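Local coordinates for protein delta toxin (Clostridium perfringens, PDB 2YGT) that probably forms beta-barrel pores in host cell membranes, acting as a secreted haemolytic toxin, at residues V192-T206 / Y255-N267. Sequence-based numbering, arbitrary orientation.
Sequences VYGNQMFMRSRYSGT and YHIAWDTEWQGRN
Tyr255 carries its ring with CG anti to the backbone N (chi1 178°), reaching into the turn of 192-206, while Trp263, with CG anti to its carbonyl carbon, sends its indole toward Ser204. The two residues illustrate how a beta hairpin can hold a long irregular loop by pairing backbone bonds with donors mounted on aromatic side chains. Tyr255 OH gives its proton to Asn195 O at 2.6 Å, in the carbonyl plane and on a lone pair. Phe198 CB sits over one face of the tyrosine ring, and the phenyl edge of Phe198 meets the tyrosine face in a T-shaped pair, planes at 85°. An Asx turn, Asn195 OD1 taking Met197 N, runs into the type I turn from Gln196 to Met199. Trp263 NE1 donates to Ser204 O at 2.8 Å from above the carbonyl plane, and its backbone N binds Arg202 O at 3.0 Å. Between these points Gly194 and Gly265 form a single beta bridge, Gly265 N to Tyr193 O at 2.8 Å and Asn195 N to Gly265 O at 2.7 Å; with no side chain on either glycine, the backbones close to 4.8 Å between Gly194 CA and Gly265 CA. Met199 lays its methyl CE 3.4 Å from Gly265 N. Near the hairpin tip, Glu262 CG touches Tyr193, whose hydroxyl is hydrogen-bonded to that of Tyr203, and a water links Tyr203 OH to Glu262 OE1. Far from the zinc sites, loop and hairpin thus join through five hydrogen bonds that all end on main-chain carbonyls, four of them the loop's, with side-chain packing around them.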
loop_
_atom_site.group_PDB
_atom_site.type_symbol
_atom_site.label_atom_id
_atom_site.label_comp_id
_atom_site.label_asym_id
_atom_site.label_seq_id
_atom_site.Cartn_x
_atom_site.Cartn_y
_atom_site.Cartn_z
ATOM N N VAL A 192 -25.991 -23.576 -10.933
ATOM C CA VAL A 192 -26.697 -24.064 -9.755
ATOM C C VAL A 192 -26.341 -23.264 -8.500
ATOM O O VAL A 192 -27.220 -22.716 -7.831
ATOM C CB VAL A 192 -26.408 -25.559 -9.502
ATOM C CG1 VAL A 192 -27.129 -26.035 -8.246
ATOM C CG2 VAL A 192 -26.811 -26.388 -10.716
ATOM N N TYR A 193 -25.050 -23.188 -8.190
ATOM C CA TYR A 193 -24.602 -22.619 -6.922
ATOM C C TYR A 193 -24.207 -21.143 -7.001
ATOM O O TYR A 193 -23.807 -20.548 -5.998
ATOM C CB TYR A 193 -23.447 -23.450 -6.361
ATOM C CG TYR A 193 -23.779 -24.920 -6.251
ATOM C CD1 TYR A 193 -24.668 -25.380 -5.287
ATOM C CD2 TYR A 193 -23.221 -25.846 -7.121
ATOM C CE1 TYR A 193 -24.982 -26.720 -5.184
ATOM C CE2 TYR A 193 -23.529 -27.189 -7.026
ATOM C CZ TYR A 193 -24.409 -27.621 -6.058
ATOM O OH TYR A 193 -24.714 -28.958 -5.966
ATOM N N GLY A 194 -24.329 -20.556 -8.188
ATOM C CA GLY A 194 -23.964 -19.166 -8.389
ATOM C C GLY A 194 -22.473 -18.951 -8.216
ATOM O O GLY A 194 -21.668 -19.754 -8.684
ATOM N N ASN A 195 -22.104 -17.864 -7.546
ATOM C CA ASN A 195 -20.705 -17.569 -7.253
ATOM C C ASN A 195 -20.337 -18.123 -5.882
ATOM O O ASN A 195 -20.882 -17.688 -4.868
ATOM C CB ASN A 195 -20.454 -16.058 -7.307
ATOM C CG ASN A 195 -19.010 -15.689 -6.997
ATOM O OD1 ASN A 195 -18.402 -16.229 -6.074
ATOM N ND2 ASN A 195 -18.460 -14.754 -7.766
ATOM N N GLN A 196 -19.403 -19.071 -5.853
ATOM C CA GLN A 196 -19.106 -19.818 -4.633
ATOM C C GLN A 196 -17.796 -19.408 -3.959
ATOM O O GLN A 196 -17.251 -20.160 -3.147
ATOM C CB GLN A 196 -19.056 -21.320 -4.933
ATOM C CG GLN A 196 -20.167 -21.831 -5.832
ATOM C CD GLN A 196 -19.832 -23.178 -6.450
ATOM O OE1 GLN A 196 -19.793 -24.200 -5.763
ATOM N NE2 GLN A 196 -19.585 -23.182 -7.755
ATOM N N MET A 197 -17.297 -18.219 -4.276
ATOM C CA MET A 197 -15.978 -17.814 -3.797
ATOM C C MET A 197 -15.826 -17.847 -2.272
ATOM O O MET A 197 -14.780 -18.255 -1.766
ATOM C CB MET A 197 -15.553 -16.458 -4.384
ATOM C CG MET A 197 -16.390 -15.270 -3.955
ATOM S SD MET A 197 -15.998 -13.806 -4.946
ATOM C CE MET A 197 -14.221 -13.758 -4.785
ATOM N N PHE A 198 -16.858 -17.434 -1.541
ATOM C CA PHE A 198 -16.786 -17.436 -0.077
ATOM C C PHE A 198 -17.820 -18.359 0.567
ATOM O O PHE A 198 -18.157 -18.216 1.743
ATOM C CB PHE A 198 -16.908 -16.014 0.481
ATOM C CG PHE A 198 -15.828 -15.084 0.007
ATOM C CD1 PHE A 198 -14.493 -15.428 0.138
ATOM C CD2 PHE A 198 -16.146 -13.865 -0.573
ATOM C CE1 PHE A 198 -13.494 -14.580 -0.302
ATOM C CE2 PHE A 198 -15.152 -13.008 -1.011
ATOM C CZ PHE A 198 -13.823 -13.370 -0.877
ATOM N N MET A 199 -18.309 -19.315 -0.215
ATOM C CA MET A 199 -19.288 -20.287 0.256
ATOM C C MET A 199 -18.603 -21.510 0.885
ATOM O O MET A 199 -17.861 -22.231 0.219
ATOM C CB MET A 199 -20.199 -20.702 -0.904
ATOM C CG MET A 199 -21.379 -21.570 -0.513
ATOM S SD MET A 199 -22.207 -22.264 -1.964
ATOM C CE MET A 199 -22.676 -20.771 -2.828
ATOM N N ARG A 200 -18.850 -21.735 2.173
ATOM C CA ARG A 200 -18.208 -22.835 2.889
ATOM C C ARG A 200 -18.715 -24.198 2.423
ATOM O O ARG A 200 -17.953 -25.163 2.350
ATOM C CB ARG A 200 -18.409 -22.693 4.400
ATOM C CG ARG A 200 -17.657 -23.728 5.217
ATOM C CD ARG A 200 -17.747 -23.434 6.705
ATOM N NE ARG A 200 -16.584 -23.946 7.425
ATOM C CZ ARG A 200 -16.550 -25.105 8.075
ATOM N NH1 ARG A 200 -17.622 -25.886 8.108
ATOM N NH2 ARG A 200 -15.442 -25.482 8.700
ATOM N N SER A 201 -20.005 -24.275 2.117
ATOM C CA SER A 201 -20.597 -25.521 1.655
ATOM C C SER A 201 -21.870 -25.246 0.871
ATOM O O SER A 201 -22.437 -24.156 0.949
ATOM C CB SER A 201 -20.896 -26.453 2.830
ATOM O OG SER A 201 -22.095 -26.082 3.487
ATOM N N ARG A 202 -22.318 -26.245 0.121
ATOM C CA ARG A 202 -23.480 -26.099 -0.745
ATOM C C ARG A 202 -24.768 -26.575 -0.079
ATOM O O ARG A 202 -25.862 -26.238 -0.527
ATOM C CB ARG A 202 -23.257 -26.873 -2.044
ATOM C CG ARG A 202 -21.956 -26.519 -2.746
ATOM C CD ARG A 202 -21.549 -27.595 -3.739
ATOM N NE ARG A 202 -20.468 -27.149 -4.614
ATOM C CZ ARG A 202 -19.961 -27.878 -5.604
ATOM N NH1 ARG A 202 -20.439 -29.091 -5.844
ATOM N NH2 ARG A 202 -18.980 -27.395 -6.355
ATOM N N TYR A 203 -24.637 -27.352 0.993
ATOM C CA TYR A 203 -25.801 -27.990 1.599
ATOM C C TYR A 203 -25.838 -27.932 3.126
ATOM O O TYR A 203 -26.692 -28.560 3.748
ATOM C CB TYR A 203 -25.901 -29.443 1.124
ATOM C CG TYR A 203 -26.077 -29.569 -0.370
ATOM C CD1 TYR A 203 -27.313 -29.336 -0.960
ATOM C CD2 TYR A 203 -25.009 -29.902 -1.192
ATOM C CE1 TYR A 203 -27.484 -29.438 -2.326
ATOM C CE2 TYR A 203 -25.170 -30.007 -2.562
ATOM C CZ TYR A 203 -26.409 -29.775 -3.123
ATOM O OH TYR A 203 -26.578 -29.876 -4.485
ATOM N N SER A 204 -24.924 -27.180 3.731
ATOM C CA SER A 204 -24.837 -27.137 5.191
ATOM C C SER A 204 -24.777 -25.714 5.742
ATOM O O SER A 204 -24.660 -24.746 4.990
ATOM C CB SER A 204 -23.616 -27.928 5.675
ATOM O OG SER A 204 -23.584 -29.228 5.109
ATOM N N GLY A 205 -24.857 -25.603 7.065
ATOM C CA GLY A 205 -24.690 -24.333 7.746
ATOM C C GLY A 205 -25.921 -23.447 7.762
ATOM O O GLY A 205 -26.929 -23.743 7.117
ATOM N N THR A 206 -25.832 -22.355 8.515
ATOM C CA THR A 206 -26.887 -21.352 8.550
ATOM C C THR A 206 -26.478 -20.128 7.729
ATOM O O THR A 206 -25.378 -20.080 7.171
ATOM C CB THR A 206 -27.207 -20.918 9.994
ATOM O OG1 THR A 206 -26.103 -20.179 10.531
ATOM C CG2 THR A 206 -27.476 -22.138 10.870
ATOM N N TYR A 255 -21.268 -10.008 -0.401
ATOM C CA TYR A 255 -21.401 -11.372 -0.892
ATOM C C TYR A 255 -22.605 -12.035 -0.231
ATOM O O TYR A 255 -22.596 -12.308 0.969
ATOM C CB TYR A 255 -20.123 -12.169 -0.617
ATOM C CG TYR A 255 -20.190 -13.615 -1.064
ATOM C CD1 TYR A 255 -20.056 -13.956 -2.404
ATOM C CD2 TYR A 255 -20.392 -14.638 -0.144
ATOM C CE1 TYR A 255 -20.124 -15.276 -2.816
ATOM C CE2 TYR A 255 -20.457 -15.958 -0.543
ATOM C CZ TYR A 255 -20.323 -16.272 -1.878
ATOM O OH TYR A 255 -20.387 -17.584 -2.276
ATOM N N HIS A 256 -23.648 -12.271 -1.021
ATOM C CA HIS A 256 -24.881 -12.870 -0.522
ATOM C C HIS A 256 -24.913 -14.370 -0.773
ATOM O O HIS A 256 -24.573 -14.830 -1.863
ATOM C CB HIS A 256 -26.094 -12.247 -1.219
ATOM C CG HIS A 256 -26.354 -10.821 -0.839
ATOM N ND1 HIS A 256 -27.557 -10.399 -0.316
ATOM C CD2 HIS A 256 -25.567 -9.722 -0.909
ATOM C CE1 HIS A 256 -27.500 -9.100 -0.079
ATOM N NE2 HIS A 256 -26.303 -8.665 -0.429
ATOM N N ILE A 257 -25.320 -15.130 0.238
ATOM C CA ILE A 257 -25.731 -16.513 0.020
ATOM C C ILE A 257 -27.224 -16.652 0.306
ATOM O O ILE A 257 -27.722 -16.153 1.316
ATOM C CB ILE A 257 -24.922 -17.524 0.869
ATOM C CG1 ILE A 257 -25.022 -17.187 2.359
ATOM C CG2 ILE A 257 -23.473 -17.560 0.410
ATOM C CD1 ILE A 257 -24.402 -18.234 3.259
ATOM N N ALA A 258 -27.933 -17.310 -0.601
ATOM C CA ALA A 258 -29.372 -17.495 -0.466
ATOM C C ALA A 258 -29.731 -18.954 -0.703
ATOM O O ALA A 258 -29.273 -19.566 -1.666
ATOM C CB ALA A 258 -30.117 -16.598 -1.442
ATOM N N TRP A 259 -30.552 -19.504 0.183
ATOM C CA TRP A 259 -30.918 -20.911 0.111
ATOM C C TRP A 259 -32.198 -21.138 -0.686
ATOM O O TRP A 259 -33.253 -20.607 -0.350
ATOM C CB TRP A 259 -31.074 -21.497 1.515
ATOM C CG TRP A 259 -31.457 -22.944 1.512
ATOM C CD1 TRP A 259 -32.721 -23.457 1.506
ATOM C CD2 TRP A 259 -30.568 -24.072 1.511
ATOM N NE1 TRP A 259 -32.675 -24.829 1.503
ATOM C CE2 TRP A 259 -31.366 -25.232 1.507
ATOM C CE3 TRP A 259 -29.175 -24.207 1.518
ATOM C CZ2 TRP A 259 -30.819 -26.515 1.507
ATOM C CZ3 TRP A 259 -28.633 -25.486 1.518
ATOM C CH2 TRP A 259 -29.455 -26.622 1.512
ATOM N N ASP A 260 -32.091 -21.927 -1.748
ATOM C CA ASP A 260 -33.257 -22.395 -2.485
ATOM C C ASP A 260 -33.513 -23.830 -2.047
ATOM O O ASP A 260 -34.317 -24.080 -1.152
ATOM C CB ASP A 260 -33.009 -22.323 -3.991
ATOM C CG ASP A 260 -34.279 -22.497 -4.802
ATOM O OD1 ASP A 260 -35.363 -22.618 -4.191
ATOM O OD2 ASP A 260 -34.193 -22.511 -6.048
ATOM N N THR A 261 -32.824 -24.770 -2.685
ATOM C CA THR A 261 -32.722 -26.133 -2.172
ATOM C C THR A 261 -31.236 -26.450 -2.027
ATOM O O THR A 261 -30.823 -27.604 -1.905
ATOM C CB THR A 261 -33.422 -27.152 -3.089
ATOM O OG1 THR A 261 -32.899 -27.041 -4.418
ATOM C CG2 THR A 261 -34.917 -26.886 -3.116
ATOM N N GLU A 262 -30.445 -25.386 -2.051
ATOM C CA GLU A 262 -29.007 -25.438 -1.853
ATOM C C GLU A 262 -28.567 -23.992 -1.711
ATOM O O GLU A 262 -29.341 -23.079 -2.000
ATOM C CB GLU A 262 -28.305 -26.075 -3.052
ATOM C CG GLU A 262 -28.381 -25.242 -4.323
ATOM C CD GLU A 262 -29.718 -25.377 -5.024
ATOM O OE1 GLU A 262 -30.043 -26.498 -5.471
ATOM O OE2 GLU A 262 -30.441 -24.364 -5.132
ATOM N N TRP A 263 -27.338 -23.772 -1.261
ATOM C CA TRP A 263 -26.828 -22.411 -1.184
ATOM C C TRP A 263 -26.439 -21.911 -2.570
ATOM O O TRP A 263 -25.773 -22.612 -3.330
ATOM C CB TRP A 263 -25.642 -22.313 -0.221
ATOM C CG TRP A 263 -26.036 -22.387 1.223
ATOM C CD1 TRP A 263 -25.728 -23.378 2.108
ATOM C CD2 TRP A 263 -26.824 -21.433 1.949
ATOM N NE1 TRP A 263 -26.267 -23.099 3.342
ATOM C CE2 TRP A 263 -26.946 -21.911 3.269
ATOM C CE3 TRP A 263 -27.433 -20.221 1.611
ATOM C CZ2 TRP A 263 -27.655 -21.219 4.251
ATOM C CZ3 TRP A 263 -28.134 -19.538 2.587
ATOM C CH2 TRP A 263 -28.240 -20.038 3.888
ATOM N N GLN A 264 -26.887 -20.706 -2.895
ATOM C CA GLN A 264 -26.470 -20.028 -4.113
ATOM C C GLN A 264 -25.791 -18.720 -3.721
ATOM O O GLN A 264 -26.295 -17.985 -2.871
ATOM C CB GLN A 264 -27.671 -19.763 -5.018
ATOM C CG GLN A 264 -27.319 -19.072 -6.322
ATOM C CD GLN A 264 -28.542 -18.615 -7.091
ATOM O OE1 GLN A 264 -29.638 -19.149 -6.918
ATOM N NE2 GLN A 264 -28.361 -17.618 -7.950
ATOM N N GLY A 265 -24.644 -18.437 -4.332
ATOM C CA GLY A 265 -23.862 -17.270 -3.967
ATOM C C GLY A 265 -23.891 -16.166 -5.004
ATOM O O GLY A 265 -23.966 -16.431 -6.204
ATOM N N ARG A 266 -23.838 -14.922 -4.541
ATOM C CA ARG A 266 -23.763 -13.780 -5.444
ATOM C C ARG A 266 -23.109 -12.564 -4.795
ATOM O O ARG A 266 -23.406 -12.221 -3.651
ATOM C CB ARG A 266 -25.146 -13.407 -5.974
ATOM C CG ARG A 266 -25.124 -12.182 -6.862
ATOM C CD ARG A 266 -26.309 -12.151 -7.796
ATOM N NE ARG A 266 -26.023 -11.349 -8.980
ATOM C CZ ARG A 266 -26.783 -11.334 -10.067
ATOM N NH1 ARG A 266 -27.880 -12.079 -10.120
ATOM N NH2 ARG A 266 -26.447 -10.577 -11.102
ATOM N N ASN A 267 -22.220 -11.916 -5.538
ATOM C CA ASN A 267 -21.517 -10.738 -5.047
ATOM C C ASN A 267 -22.072 -9.444 -5.638
ATOM O O ASN A 267 -22.168 -9.301 -6.856
ATOM C CB ASN A 267 -20.024 -10.853 -5.352
ATOM C CG ASN A 267 -19.222 -9.721 -4.757
ATOM O OD1 ASN A 267 -19.124 -9.590 -3.538
ATOM N ND2 ASN A 267 -18.636 -8.895 -5.616
HETATM O O HOH W 1 -28.946 -29.040 -5.624
#